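Local coordinates for Lmo0181 protein (Listeria monocytogenes serovar 1/2a, PDB 5F7V) that binds the cyclic alpha-glucan cycloalternan as an extracellular solute-binding lipoprotein, probably delivering it to an ABC transporter in the cell membrane, at residues A[237-241]-A[242-246]; A[250-253]-A[254-257]; A[174-178]-A[179-183]. All coordinates share one frame; numbering follows the deposited sequence.

Along the chain the order is contact 3, contact 1, contact 2. All three are local turns at helix ends, in the region assigned to the solute-binding protein family. Contact 3 leads from strand 171-174 into helix 179-187. Contact 1 leads from helix 236-241 into strand 245-251, and contact 2 leaves that same strand for helix 255-258. The centres of contacts 1 and 2 are about 13 Å apart, and their side chains touch. Those of contacts 1 and 3 are about 18 Å apart, yet Ile245 packs on Ser174; those of contacts 2 and 3 are about 16 Å apart, without touch. Contacts 1 and 2 share one glucose, and contact 3 binds another unit of the same ring.

Contact 1 (A[237-241]-A[242-246]); sequences EDLFM and NGQIA. With GLC (alpha-D-glucopyranose), chain B.
The carbonyl oxygen of Leu239 takes two backbone N-H groups. Gln244 N approaches Leu239 O at 3.0 Å with a fairly straight bond, 161° at the hydrogen, while the bond from Asn242 N is weak. Asn242 N also donates to Asp238 O. Gly243 N gives its hydrogen to Phe240 O at 3.0 Å, from above the carbonyl plane. The positive phi of Gly243, 74°, turns the chain back over the helix end. A water donates to both Phe240 O and Ile245 O, bridging the turn.

Beside the turn, Ile245 CD1 reaches Leu239 CB at 3.5 Å. The Phe240 ring crosses the Ile245 side chain at about a right angle, with CD1 4.1 Å from Ile245 CB. Asn242 ND2 makes a nearly straight 2.8 Å bond to Gln244 OE1. Gln244 NE2 is held by Lys169 O.

The Glu237 carboxylate accepts from two hydroxyls of the chain B glucose: O3 to OE1 at 2.7 Å and O4 to OE2 at 2.9 Å. With CG tucked between backbone N and carbonyl carbon (chi1 55°), a bend at chi2 sends the carboxylate there. The turn is a Schellman motif with Gly243 at C-prime, closing a helix that carries a sugar-binding glutamate.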
ATOM      1  N   GLU A 237       6.735  10.996  -6.409  1.00  5.93           N
ATOM      2  CA  GLU A 237       5.988  12.025  -5.690  1.00  6.18           C
ATOM      3  C   GLU A 237       6.788  13.340  -5.585  1.00  6.37           C
ATOM      4  O   GLU A 237       6.203  14.417  -5.520  1.00  6.18           O
ATOM      5  CB  GLU A 237       5.572  11.520  -4.310  1.00  6.53           C
ATOM      6  CG  GLU A 237       6.685  11.023  -3.451  1.00  6.97           C
ATOM      7  CD  GLU A 237       6.938   9.513  -3.592  1.00  7.06           C
ATOM      8  OE1 GLU A 237       6.680   8.815  -4.626  1.00  6.43           O
ATOM      9  OE2 GLU A 237       7.414   8.982  -2.545  1.00  8.14           O
ATOM     10  N   ASP A 238       8.118  13.272  -5.635  1.00  6.64           N
ATOM     11  CA  ASP A 238       8.931  14.500  -5.620  1.00  7.31           C
ATOM     12  C   ASP A 238       8.784  15.249  -6.942  1.00  6.89           C
ATOM     13  O   ASP A 238       8.591  16.471  -6.989  1.00  7.00           O
ATOM     14  CB  ASP A 238      10.416  14.210  -5.399  1.00  8.32           C
ATOM     15  CG  ASP A 238      10.707  13.335  -4.205  1.00  9.27           C
ATOM     16  OD1 ASP A 238       9.982  13.474  -3.210  1.00 11.23           O
ATOM     17  OD2 ASP A 238      11.671  12.540  -4.240  1.00 10.46           O
ATOM     18  N   LEU A 239       8.824  14.504  -8.046  1.00  6.38           N
ATOM     19  CA  LEU A 239       8.560  15.138  -9.360  1.00  6.21           C
ATOM     20  C   LEU A 239       7.152  15.712  -9.438  1.00  5.89           C
ATOM     21  O   LEU A 239       6.862  16.789  -9.957  1.00  5.80           O
ATOM     22  CB  LEU A 239       8.823  14.181 -10.504  1.00  6.20           C
ATOM     23  CG  LEU A 239      10.290  14.043 -10.948  1.00  6.73           C
ATOM     24  CD1 LEU A 239      11.223  13.521  -9.866  1.00  7.05           C
ATOM     25  CD2 LEU A 239      10.378  13.220 -12.236  1.00  6.94           C
ATOM     26  N   PHE A 240       6.201  14.969  -8.880  1.00  5.52           N
ATOM     27  CA  PHE A 240       4.815  15.483  -8.815  1.00  5.54           C
ATOM     28  C   PHE A 240       4.706  16.792  -8.035  1.00  6.08           C
ATOM     29  O   PHE A 240       4.087  17.761  -8.512  1.00  6.03           O
ATOM     30  CB  PHE A 240       3.878  14.406  -8.235  1.00  5.20           C
ATOM     31  CG  PHE A 240       2.418  14.805  -8.222  1.00  4.98           C
ATOM     32  CD1 PHE A 240       1.674  14.728  -9.397  1.00  4.85           C
ATOM     33  CD2 PHE A 240       1.792  15.279  -7.071  1.00  5.10           C
ATOM     34  CE1 PHE A 240       0.351  15.081  -9.416  1.00  4.88           C
ATOM     35  CE2 PHE A 240       0.438  15.635  -7.110  1.00  5.12           C
ATOM     36  CZ  PHE A 240      -0.266  15.526  -8.275  1.00  4.96           C
ATOM     37  N   MET A 241       5.332  16.853  -6.856  1.00  6.76           N
ATOM     38  CA  MET A 241       5.404  18.111  -6.105  1.00  7.81           C
ATOM     39  C   MET A 241       6.102  19.226  -6.851  1.00  7.69           C
ATOM     40  O   MET A 241       5.737  20.375  -6.630  1.00  8.58           O
ATOM     41  CB  MET A 241       6.107  17.858  -4.770  1.00  8.87           C
ATOM     42  CG  MET A 241       5.161  17.130  -3.818  1.00  9.75           C
ATOM     43  SD  MET A 241       3.804  18.158  -3.189  1.00 12.30           S
ATOM     44  CE  MET A 241       4.483  19.256  -1.945  1.00 12.73           C
ATOM     45  N   ASN A 242       7.050  18.894  -7.723  1.00  7.36           N
ATOM     46  CA  ASN A 242       7.794  19.855  -8.538  1.00  7.55           C
ATOM     47  C   ASN A 242       7.041  20.221  -9.818  1.00  7.28           C
ATOM     48  O   ASN A 242       7.652  20.915 -10.643  1.00  7.79           O
ATOM     49  CB  ASN A 242       9.201  19.288  -8.833  1.00  7.85           C
ATOM     50  CG  ASN A 242      10.252  20.367  -9.151  1.00  8.35           C
ATOM     51  OD1 ASN A 242      10.294  21.382  -8.474  1.00  9.54           O
ATOM     52  ND2 ASN A 242      11.118  20.114 -10.128  1.00  8.31           N
ATOM     53  N   GLY A 243       5.757  19.869  -9.940  1.00  6.77           N
ATOM     54  CA  GLY A 243       4.988  20.248 -11.112  1.00  6.49           C
ATOM     55  C   GLY A 243       5.297  19.498 -12.379  1.00  6.16           C
ATOM     56  O   GLY A 243       4.977  19.988 -13.478  1.00  6.45           O
ATOM     57  N   GLN A 244       5.973  18.360 -12.295  1.00  5.66           N
ATOM     58  CA  GLN A 244       6.500  17.688 -13.484  1.00  5.46           C
ATOM     59  C   GLN A 244       5.680  16.455 -13.909  1.00  4.91           C
ATOM     60  O   GLN A 244       6.103  15.783 -14.855  1.00  4.76           O
ATOM     61  CB  GLN A 244       7.939  17.246 -13.259  1.00  5.68           C
ATOM     62  CG  GLN A 244       8.916  18.402 -13.102  1.00  6.20           C
ATOM     63  CD  GLN A 244      10.306  17.867 -12.898  1.00  6.57           C
ATOM     64  OE1 GLN A 244      10.814  17.838 -11.756  1.00  7.35           O
ATOM     65  NE2 GLN A 244      10.890  17.397 -13.961  1.00  6.66           N
ATOM     66  N   ILE A 245       4.597  16.082 -13.215  1.00  4.57           N
ATOM     67  CA  ILE A 245       3.810  14.888 -13.537  1.00  4.34           C
ATOM     68  C   ILE A 245       2.320  15.247 -13.519  1.00  4.12           C
ATOM     69  O   ILE A 245       1.790  15.674 -12.500  1.00  4.22           O
ATOM     70  CB  ILE A 245       4.153  13.742 -12.569  1.00  4.30           C
ATOM     71  CG1 ILE A 245       5.617  13.300 -12.661  1.00  4.50           C
ATOM     72  CG2 ILE A 245       3.196  12.580 -12.785  1.00  4.13           C
ATOM     73  CD1 ILE A 245       6.088  12.261 -11.674  1.00  4.57           C
ATOM     74  N   ALA A 246       1.628  15.052 -14.633  1.00  3.99           N
ATOM     75  CA  ALA A 246       0.208  15.380 -14.652  1.00  3.96           C
ATOM     76  C   ALA A 246      -0.669  14.370 -13.931  1.00  3.82           C
ATOM     77  O   ALA A 246      -1.644  14.775 -13.298  1.00  3.86           O
ATOM     78  CB  ALA A 246      -0.268  15.542 -16.088  1.00  3.97           C
TER
HETATM   79  C1  GLC B   2       4.288   4.422  -3.566  1.00  3.33           C
HETATM   80  C2  GLC B   2       5.158   5.195  -4.540  1.00  3.64           C
HETATM   81  C3  GLC B   2       6.554   5.417  -4.014  1.00  3.99           C
HETATM   82  C4  GLC B   2       6.535   5.959  -2.597  1.00  4.06           C
HETATM   83  C5  GLC B   2       5.689   5.078  -1.703  1.00  3.76           C
HETATM   84  C6  GLC B   2       5.529   5.785  -0.367  1.00  3.49           C
HETATM   85  O2  GLC B   2       5.191   4.562  -5.825  1.00  3.81           O
HETATM   86  O3  GLC B   2       7.381   6.197  -4.862  1.00  4.64           O
HETATM   87  O4  GLC B   2       7.858   6.104  -2.092  1.00  5.61           O
HETATM   88  O5  GLC B   2       4.369   4.986  -2.238  1.00  3.34           O
HETATM   89  O6  GLC B   2       4.742   5.046   0.573  1.00  3.23           O
HETATM   90  O   HOH W   1       2.797  17.843 -11.023  1.00  3.99           O

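Contact 2 (A[250-253]-A[254-257]); sequences TGIW and LFDM. With GLC (alpha-D-glucopyranose), chain B; GLC (alpha-D-glucopyranose), chain C; GLC (alpha-D-glucopyranose), chain D.
Trp253 lays one face of its indole against two glucose units of cycloalternan. C1 of the chain C glucose sits over the ring centre, 3.5 Å above the plane, and C3 of the chain D glucose lies over the same face, offset toward the rim. This is the aromatic platform common in carbohydrate-binding sites. It stands on the 3-10 turn that joins strand 245-251 to helix 255-258. The opposite face rests on the backbone of Gly251, whose CA lies 3.3 Å from the indole plane. Trp253 CG stands between its own backbone N and carbonyl carbon, chi1 52°, which brings the indole back over Gly251.

The edge of the indole is used as well. NE1 donates to the ring oxygen O5 of the chain B glucose, which lies in the indole plane. The same glucose is hydrogen-bonded to Glu237, so the 3-10 turn and helix 236-241 share one sugar.

Two backbone bonds build the turn. Leu254 N donates to Gly251 O at 3.0 Å, and Phe255 N donates to Ile252 O at 3.1 Å. Beyond them, one water links Ile252 O to Asp256 N, and another links Trp253 O to Met257 N. The next two amides are thus tied to the turn through solvent.

Ile252 packs on Phe255: its CA lies over the face of the ring in a CH-pi contact, 4.0 Å from the centroid, and Ile252 CG2 meets Phe255 CZ. Tyr333 of helix 327-335 touches both residues. Leu254 CG packs at the CD1 corner of the indole, 3.9 Å from Trp253 CD1, on the same side of the plane as Gly251. The Leu254 side chain crosses Thr250 at about a right angle, and Leu254 CD1 meets Thr250 OG1 at 3.4 Å.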
ATOM      1  N   THR A 250      -0.737   6.507  -7.177  1.00  3.39           N
ATOM      2  CA  THR A 250      -0.110   6.313  -5.871  1.00  3.49           C
ATOM      3  C   THR A 250      -1.161   6.262  -4.797  1.00  3.55           C
ATOM      4  O   THR A 250      -2.361   6.424  -5.038  1.00  3.53           O
ATOM      5  CB  THR A 250       0.962   7.392  -5.617  1.00  3.61           C
ATOM      6  OG1 THR A 250       1.806   6.953  -4.559  1.00  3.71           O
ATOM      7  CG2 THR A 250       0.338   8.723  -5.315  1.00  3.71           C
ATOM      8  N   GLY A 251      -0.697   5.977  -3.590  1.00  3.65           N
ATOM      9  CA  GLY A 251      -1.644   5.749  -2.515  1.00  3.74           C
ATOM     10  C   GLY A 251      -2.160   6.972  -1.805  1.00  3.90           C
ATOM     11  O   GLY A 251      -1.576   8.053  -1.789  1.00  3.98           O
ATOM     12  N   ILE A 252      -3.273   6.738  -1.119  1.00  3.97           N
ATOM     13  CA  ILE A 252      -3.897   7.773  -0.295  1.00  4.17           C
ATOM     14  C   ILE A 252      -3.006   8.175   0.879  1.00  4.36           C
ATOM     15  O   ILE A 252      -3.251   9.179   1.538  1.00  4.55           O
ATOM     16  CB  ILE A 252      -5.309   7.378   0.213  1.00  4.25           C
ATOM     17  CG1 ILE A 252      -5.291   6.208   1.207  1.00  4.31           C
ATOM     18  CG2 ILE A 252      -6.208   7.080  -0.984  1.00  4.11           C
ATOM     19  CD1 ILE A 252      -6.644   5.812   1.740  1.00  4.43           C
ATOM     20  N   TRP A 253      -1.990   7.355   1.163  1.00  4.33           N
ATOM     21  CA  TRP A 253      -0.971   7.684   2.173  1.00  4.53           C
ATOM     22  C   TRP A 253      -0.119   8.872   1.801  1.00  4.83           C
ATOM     23  O   TRP A 253       0.628   9.341   2.654  1.00  5.49           O
ATOM     24  CB  TRP A 253      -0.061   6.476   2.503  1.00  4.50           C
ATOM     25  CG  TRP A 253       0.538   5.828   1.314  1.00  4.28           C
ATOM     26  CD1 TRP A 253       1.746   6.125   0.728  1.00  4.27           C
ATOM     27  CD2 TRP A 253      -0.008   4.732   0.580  1.00  4.09           C
ATOM     28  NE1 TRP A 253       1.953   5.321  -0.345  1.00  4.08           N
ATOM     29  CE2 TRP A 253       0.909   4.435  -0.454  1.00  3.97           C
ATOM     30  CE3 TRP A 253      -1.170   3.944   0.692  1.00  4.04           C
ATOM     31  CZ2 TRP A 253       0.677   3.407  -1.385  1.00  3.80           C
ATOM     32  CZ3 TRP A 253      -1.371   2.924  -0.225  1.00  3.88           C
ATOM     33  CH2 TRP A 253      -0.478   2.663  -1.252  1.00  3.75           C
ATOM     34  N   LEU A 254      -0.235   9.378   0.571  1.00  4.86           N
ATOM     35  CA  LEU A 254       0.474  10.605   0.194  1.00  5.17           C
ATOM     36  C   LEU A 254      -0.422  11.842   0.218  1.00  5.35           C
ATOM     37  O   LEU A 254       0.061  12.922  -0.105  1.00  5.37           O
ATOM     38  CB  LEU A 254       1.143  10.463  -1.174  1.00  5.10           C
ATOM     39  CG  LEU A 254       2.300   9.454  -1.129  1.00  5.30           C
ATOM     40  CD1 LEU A 254       2.979   9.413  -2.506  1.00  5.30           C
ATOM     41  CD2 LEU A 254       3.325   9.679  -0.023  1.00  5.68           C
ATOM     42  N   PHE A 255      -1.684  11.721   0.603  1.00  5.55           N
ATOM     43  CA  PHE A 255      -2.510  12.913   0.677  1.00  5.90           C
ATOM     44  C   PHE A 255      -1.935  13.935   1.660  1.00  6.73           C
ATOM     45  O   PHE A 255      -1.977  15.122   1.354  1.00  6.79           O
ATOM     46  CB  PHE A 255      -3.920  12.567   1.149  1.00  5.75           C
ATOM     47  CG  PHE A 255      -4.817  11.938   0.115  1.00  5.42           C
ATOM     48  CD1 PHE A 255      -4.383  11.580  -1.168  1.00  5.14           C
ATOM     49  CD2 PHE A 255      -6.126  11.619   0.485  1.00  5.48           C
ATOM     50  CE1 PHE A 255      -5.247  10.966  -2.053  1.00  5.05           C
ATOM     51  CE2 PHE A 255      -6.985  11.025  -0.392  1.00  5.24           C
ATOM     52  CZ  PHE A 255      -6.533  10.683  -1.656  1.00  5.00           C
ATOM     53  N   ASP A 256      -1.377  13.524   2.799  1.00  7.70           N
ATOM     54  CA  ASP A 256      -0.784  14.496   3.720  1.00  9.16           C
ATOM     55  C   ASP A 256       0.390  15.239   3.055  1.00  8.88           C
ATOM     56  O   ASP A 256       0.426  16.467   3.141  1.00  8.92           O
ATOM     57  CB  ASP A 256      -0.328  13.827   5.024  1.00 10.93           C
ATOM     58  CG  ASP A 256       0.241  14.818   6.012  1.00 13.58           C
ATOM     59  OD1 ASP A 256      -0.569  15.519   6.634  1.00 16.49           O
ATOM     60  OD2 ASP A 256       1.490  14.932   6.122  1.00 16.33           O
ATOM     61  N   MET A 257       1.309  14.530   2.397  0.70  8.74           N
ATOM     62  CA  MET A 257       2.435  15.155   1.689  0.70  9.11           C
ATOM     63  C   MET A 257       1.955  16.246   0.740  0.70  8.55           C
ATOM     64  O   MET A 257       2.539  17.333   0.650  0.70  8.95           O
ATOM     65  CB  MET A 257       3.177  14.079   0.873  0.70  9.84           C
ATOM     66  CG  MET A 257       4.407  14.504   0.097  0.70 10.89           C
ATOM     67  SD  MET A 257       5.236  13.032  -0.510  0.70 12.58           S
ATOM     68  CE  MET A 257       6.017  12.364   0.952  0.70 12.55           C
TER
HETATM   69  C1  GLC B   2       4.288   4.422  -3.566  1.00  3.33           C
HETATM   70  C2  GLC B   2       5.158   5.195  -4.540  1.00  3.64           C
HETATM   71  C3  GLC B   2       6.554   5.417  -4.014  1.00  3.99           C
HETATM   72  C4  GLC B   2       6.535   5.959  -2.597  1.00  4.06           C
HETATM   73  C5  GLC B   2       5.689   5.078  -1.703  1.00  3.76           C
HETATM   74  C6  GLC B   2       5.529   5.785  -0.367  1.00  3.49           C
HETATM   75  O2  GLC B   2       5.191   4.562  -5.825  1.00  3.81           O
HETATM   76  O3  GLC B   2       7.381   6.197  -4.862  1.00  4.64           O
HETATM   77  O4  GLC B   2       7.858   6.104  -2.092  1.00  5.61           O
HETATM   78  O5  GLC B   2       4.369   4.986  -2.238  1.00  3.34           O
HETATM   79  O6  GLC B   2       4.742   5.046   0.573  1.00  3.23           O
HETATM   80  C1  GLC C   4       1.486   1.688   1.994  1.00  2.56           C
HETATM   81  C2  GLC C   4       0.569   0.924   2.922  1.00  2.43           C
HETATM   82  C3  GLC C   4       1.046  -0.510   3.065  1.00  2.38           C
HETATM   83  C4  GLC C   4       1.251  -1.147   1.696  1.00  2.28           C
HETATM   84  C5  GLC C   4       2.207  -0.304   0.862  1.00  2.35           C
HETATM   85  C6  GLC C   4       2.361  -0.817  -0.564  1.00  2.35           C
HETATM   86  O2  GLC C   4       0.540   1.591   4.189  1.00  2.46           O
HETATM   87  O3  GLC C   4       0.039  -1.228   3.773  1.00  2.35           O
HETATM   88  O4  GLC C   4       1.871  -2.421   1.899  1.00  2.40           O
HETATM   89  O5  GLC C   4       1.667   1.031   0.745  1.00  2.36           O
HETATM   90  O6  GLC C   4       3.138   0.206  -1.229  1.00  2.41           O
HETATM   91  C1  GLC D   3       5.487   4.044   1.270  0.70  3.17           C
HETATM   92  C2  GLC D   3       4.589   2.830   1.412  0.70  3.08           C
HETATM   93  C3  GLC D   3       3.414   3.094   2.338  0.70  3.06           C
HETATM   94  C4  GLC D   3       3.955   3.566   3.672  0.70  3.27           C
HETATM   95  C5  GLC D   3       4.762   4.848   3.429  0.70  3.47           C
HETATM   96  C6  GLC D   3       5.297   5.458   4.718  0.70  3.78           C
HETATM   97  O2  GLC D   3       4.130   2.445   0.116  0.70  2.99           O
HETATM   98  O3  GLC D   3       2.738   1.872   2.622  0.70  2.78           O
HETATM   99  O4  GLC D   3       2.898   3.757   4.618  0.70  3.55           O
HETATM  100  O5  GLC D   3       5.848   4.531   2.556  0.70  3.33           O
HETATM  101  O6  GLC D   3       6.323   4.598   5.212  0.70  4.39           O
HETATM  102  O   HOH W   2      -1.776  10.905   3.888  1.00  9.06           O
HETATM  103  O   HOH W   3       1.742  11.850   3.168  1.00  9.62           O

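Contact 3 (A[174-178]-A[179-183]); sequences SQPVT and MNEFY. With GLC (alpha-D-glucopyranose), chain E.
Glu181 N donates to Thr178 OG1 at 3.0 Å, 159° at the hydrogen, a capping bond with Thr178 as N-cap. The hydroxyl can reach it because OG1 stands between the backbone N and the carbonyl carbon of Thr178, chi1 63°. Phe182 N donates to Thr178 O at 2.8 Å, opening the run of backbone bonds along the helix.

Sugar bonds form a second group. The chain E glucose gives its O6 hydroxyl to Glu181 OE1 at 2.6 Å. Asn180 ND2 donates to the ring oxygen O5 of the same glucose at 3.0 Å. The Asn180 amide is fixed on both ends, since OD1 accepts from Trp361 and ND2 also bonds to Glu77. The second carboxylate oxygen of Glu181, OE2, forms a salt bridge with Lys184, which probably stabilises its negative charge.

Packing completes the contact. The bend in Glu181 at chi2, 74°, brings its carboxylate obliquely across the CD corner of the Pro176 ring, Glu181 CD 3.9 Å from Pro176 CD. Glu181 CB and CG also lie against Pro176 O, a buried carbonyl with no polar partner in the model. The arrangement is an N-capped helix start whose first turn lines the cycloalternan pocket.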
ATOM      1  N   SER A 174       2.790   8.815 -14.346  1.00  3.78           N
ATOM      2  CA  SER A 174       3.804   8.022 -13.669  1.00  3.88           C
ATOM      3  C   SER A 174       3.073   6.954 -12.869  1.00  3.73           C
ATOM      4  O   SER A 174       2.095   7.227 -12.157  1.00  3.64           O
ATOM      5  CB  SER A 174       4.630   8.870 -12.706  1.00  4.20           C
ATOM      6  OG  SER A 174       5.639   8.035 -12.122  1.00  4.69           O
ATOM      7  N   GLN A 175       3.585   5.743 -12.965  1.00  3.72           N
ATOM      8  CA  GLN A 175       2.976   4.580 -12.308  1.00  3.66           C
ATOM      9  C   GLN A 175       4.100   3.581 -12.058  1.00  3.61           C
ATOM     10  O   GLN A 175       4.981   3.374 -12.914  1.00  3.91           O
ATOM     11  CB  GLN A 175       1.943   3.963 -13.231  1.00  3.82           C
ATOM     12  CG  GLN A 175       1.243   2.749 -12.653  1.00  4.02           C
ATOM     13  CD  GLN A 175      -0.088   2.413 -13.281  1.00  4.20           C
ATOM     14  OE1 GLN A 175      -0.869   1.638 -12.714  1.00  4.58           O
ATOM     15  NE2 GLN A 175      -0.324   2.956 -14.446  1.00  4.26           N
ATOM     16  N   PRO A 176       4.111   2.946 -10.885  1.00  3.37           N
ATOM     17  CA  PRO A 176       5.176   1.959 -10.639  1.00  3.43           C
ATOM     18  C   PRO A 176       5.073   0.763 -11.592  1.00  3.40           C
ATOM     19  O   PRO A 176       4.006   0.314 -11.963  1.00  3.31           O
ATOM     20  CB  PRO A 176       4.928   1.542  -9.191  1.00  3.44           C
ATOM     21  CG  PRO A 176       4.191   2.708  -8.586  1.00  3.42           C
ATOM     22  CD  PRO A 176       3.300   3.180  -9.668  1.00  3.32           C
ATOM     23  N   VAL A 177       6.224   0.258 -11.996  1.00  3.52           N
ATOM     24  CA  VAL A 177       6.320  -0.979 -12.768  1.00  3.54           C
ATOM     25  C   VAL A 177       7.003  -2.006 -11.866  1.00  3.64           C
ATOM     26  O   VAL A 177       8.192  -2.252 -11.981  1.00  3.79           O
ATOM     27  CB  VAL A 177       7.008  -0.806 -14.133  1.00  3.64           C
ATOM     28  CG1 VAL A 177       6.806  -2.065 -14.955  1.00  3.67           C
ATOM     29  CG2 VAL A 177       6.383   0.389 -14.840  1.00  3.57           C
ATOM     30  N   THR A 178       6.208  -2.553 -10.958  1.00  3.56           N
ATOM     31  CA  THR A 178       6.659  -3.400  -9.872  1.00  3.65           C
ATOM     32  C   THR A 178       5.690  -4.567  -9.726  1.00  3.59           C
ATOM     33  O   THR A 178       4.581  -4.516 -10.249  1.00  3.48           O
ATOM     34  CB  THR A 178       6.683  -2.632  -8.532  1.00  3.66           C
ATOM     35  OG1 THR A 178       5.319  -2.251  -8.256  1.00  3.52           O
ATOM     36  CG2 THR A 178       7.628  -1.454  -8.568  1.00  3.75           C
ATOM     37  N   MET A 179       6.108  -5.608  -9.011  1.00  3.81           N
ATOM     38  CA  MET A 179       5.201  -6.709  -8.709  1.00  4.06           C
ATOM     39  C   MET A 179       3.958  -6.214  -7.997  1.00  3.79           C
ATOM     40  O   MET A 179       2.853  -6.676  -8.288  1.00  3.67           O
ATOM     41  CB  MET A 179       5.939  -7.789  -7.893  1.00  4.68           C
ATOM     42  CG  MET A 179       5.010  -8.911  -7.477  1.00  5.26           C
ATOM     43  SD  MET A 179       4.399  -9.904  -8.874  1.00  6.91           S
ATOM     44  CE  MET A 179       5.439 -11.328  -8.666  1.00  7.41           C
ATOM     45  N   ASN A 180       4.113  -5.297  -7.040  1.00  3.66           N
ATOM     46  CA  ASN A 180       2.937  -4.843  -6.281  1.00  3.64           C
ATOM     47  C   ASN A 180       1.960  -4.118  -7.170  1.00  3.42           C
ATOM     48  O   ASN A 180       0.747  -4.319  -7.053  1.00  3.49           O
ATOM     49  CB  ASN A 180       3.332  -3.931  -5.122  1.00  3.77           C
ATOM     50  CG  ASN A 180       2.963  -4.491  -3.775  1.00  3.92           C
ATOM     51  OD1 ASN A 180       3.084  -5.703  -3.525  1.00  4.28           O
ATOM     52  ND2 ASN A 180       2.501  -3.613  -2.896  1.00  3.95           N
ATOM     53  N   GLU A 181       2.470  -3.328  -8.111  1.00  3.33           N
ATOM     54  CA  GLU A 181       1.548  -2.639  -9.020  1.00  3.24           C
ATOM     55  C   GLU A 181       0.950  -3.625 -10.016  1.00  3.23           C
ATOM     56  O   GLU A 181      -0.197  -3.515 -10.446  1.00  3.18           O
ATOM     57  CB  GLU A 181       2.280  -1.522  -9.747  1.00  3.24           C
ATOM     58  CG  GLU A 181       1.336  -0.532 -10.416  1.00  3.22           C
ATOM     59  CD  GLU A 181       0.629   0.405  -9.451  1.00  3.26           C
ATOM     60  OE1 GLU A 181       0.929   0.439  -8.214  1.00  3.37           O
ATOM     61  OE2 GLU A 181      -0.236   1.166  -9.963  1.00  3.42           O
ATOM     62  N   PHE A 182       1.779  -4.587 -10.414  1.00  3.29           N
ATOM     63  CA  PHE A 182       1.390  -5.461 -11.533  1.00  3.32           C
ATOM     64  C   PHE A 182       0.291  -6.424 -11.199  1.00  3.34           C
ATOM     65  O   PHE A 182      -0.470  -6.741 -12.101  1.00  3.35           O
ATOM     66  CB  PHE A 182       2.607  -6.228 -12.003  1.00  3.43           C
ATOM     67  CG  PHE A 182       2.359  -6.926 -13.313  1.00  3.48           C
ATOM     68  CD1 PHE A 182       2.064  -6.174 -14.447  1.00  3.45           C
ATOM     69  CD2 PHE A 182       2.378  -8.294 -13.427  1.00  3.59           C
ATOM     70  CE1 PHE A 182       1.809  -6.763 -15.664  1.00  3.53           C
ATOM     71  CE2 PHE A 182       2.121  -8.894 -14.643  1.00  3.68           C
ATOM     72  CZ  PHE A 182       1.821  -8.124 -15.747  1.00  3.65           C
ATOM     73  N   TYR A 183       0.158  -6.893  -9.961  1.00  3.37           N
ATOM     74  CA  TYR A 183      -0.966  -7.831  -9.769  1.00  3.41           C
ATOM     75  C   TYR A 183      -2.280  -7.092 -10.015  1.00  3.36           C
ATOM     76  O   TYR A 183      -3.259  -7.680 -10.457  1.00  3.55           O
ATOM     77  CB  TYR A 183      -0.950  -8.580  -8.441  1.00  3.49           C
ATOM     78  CG  TYR A 183      -1.160  -7.802  -7.162  1.00  3.47           C
ATOM     79  CD1 TYR A 183      -2.422  -7.493  -6.713  1.00  3.46           C
ATOM     80  CD2 TYR A 183      -0.098  -7.385  -6.377  1.00  3.49           C
ATOM     81  CE1 TYR A 183      -2.632  -6.838  -5.514  1.00  3.48           C
ATOM     82  CE2 TYR A 183      -0.277  -6.733  -5.181  1.00  3.51           C
ATOM     83  CZ  TYR A 183      -1.547  -6.449  -4.777  1.00  3.50           C
ATOM     84  OH  TYR A 183      -1.730  -5.824  -3.571  1.00  3.57           O
TER
HETATM   85  C1  GLC E   1       3.843  -0.288  -2.372  1.00  2.49           C
HETATM   86  C2  GLC E   1       4.756   0.862  -2.773  1.00  2.58           C
HETATM   87  C3  GLC E   1       3.899   2.071  -3.150  1.00  2.64           C
HETATM   88  C4  GLC E   1       2.935   1.679  -4.254  1.00  2.58           C
HETATM   89  C5  GLC E   1       2.162   0.397  -3.909  1.00  2.54           C
HETATM   90  C6  GLC E   1       1.371  -0.189  -5.082  1.00  2.64           C
HETATM   91  O2  GLC E   1       5.673   1.186  -1.712  1.00  2.78           O
HETATM   92  O3  GLC E   1       4.807   3.087  -3.598  1.00  2.88           O
HETATM   93  O4  GLC E   1       1.958   2.713  -4.456  1.00  2.70           O
HETATM   94  O5  GLC E   1       3.002  -0.665  -3.458  1.00  2.49           O
HETATM   95  O6  GLC E   1       2.276  -0.485  -6.140  1.00  2.67           O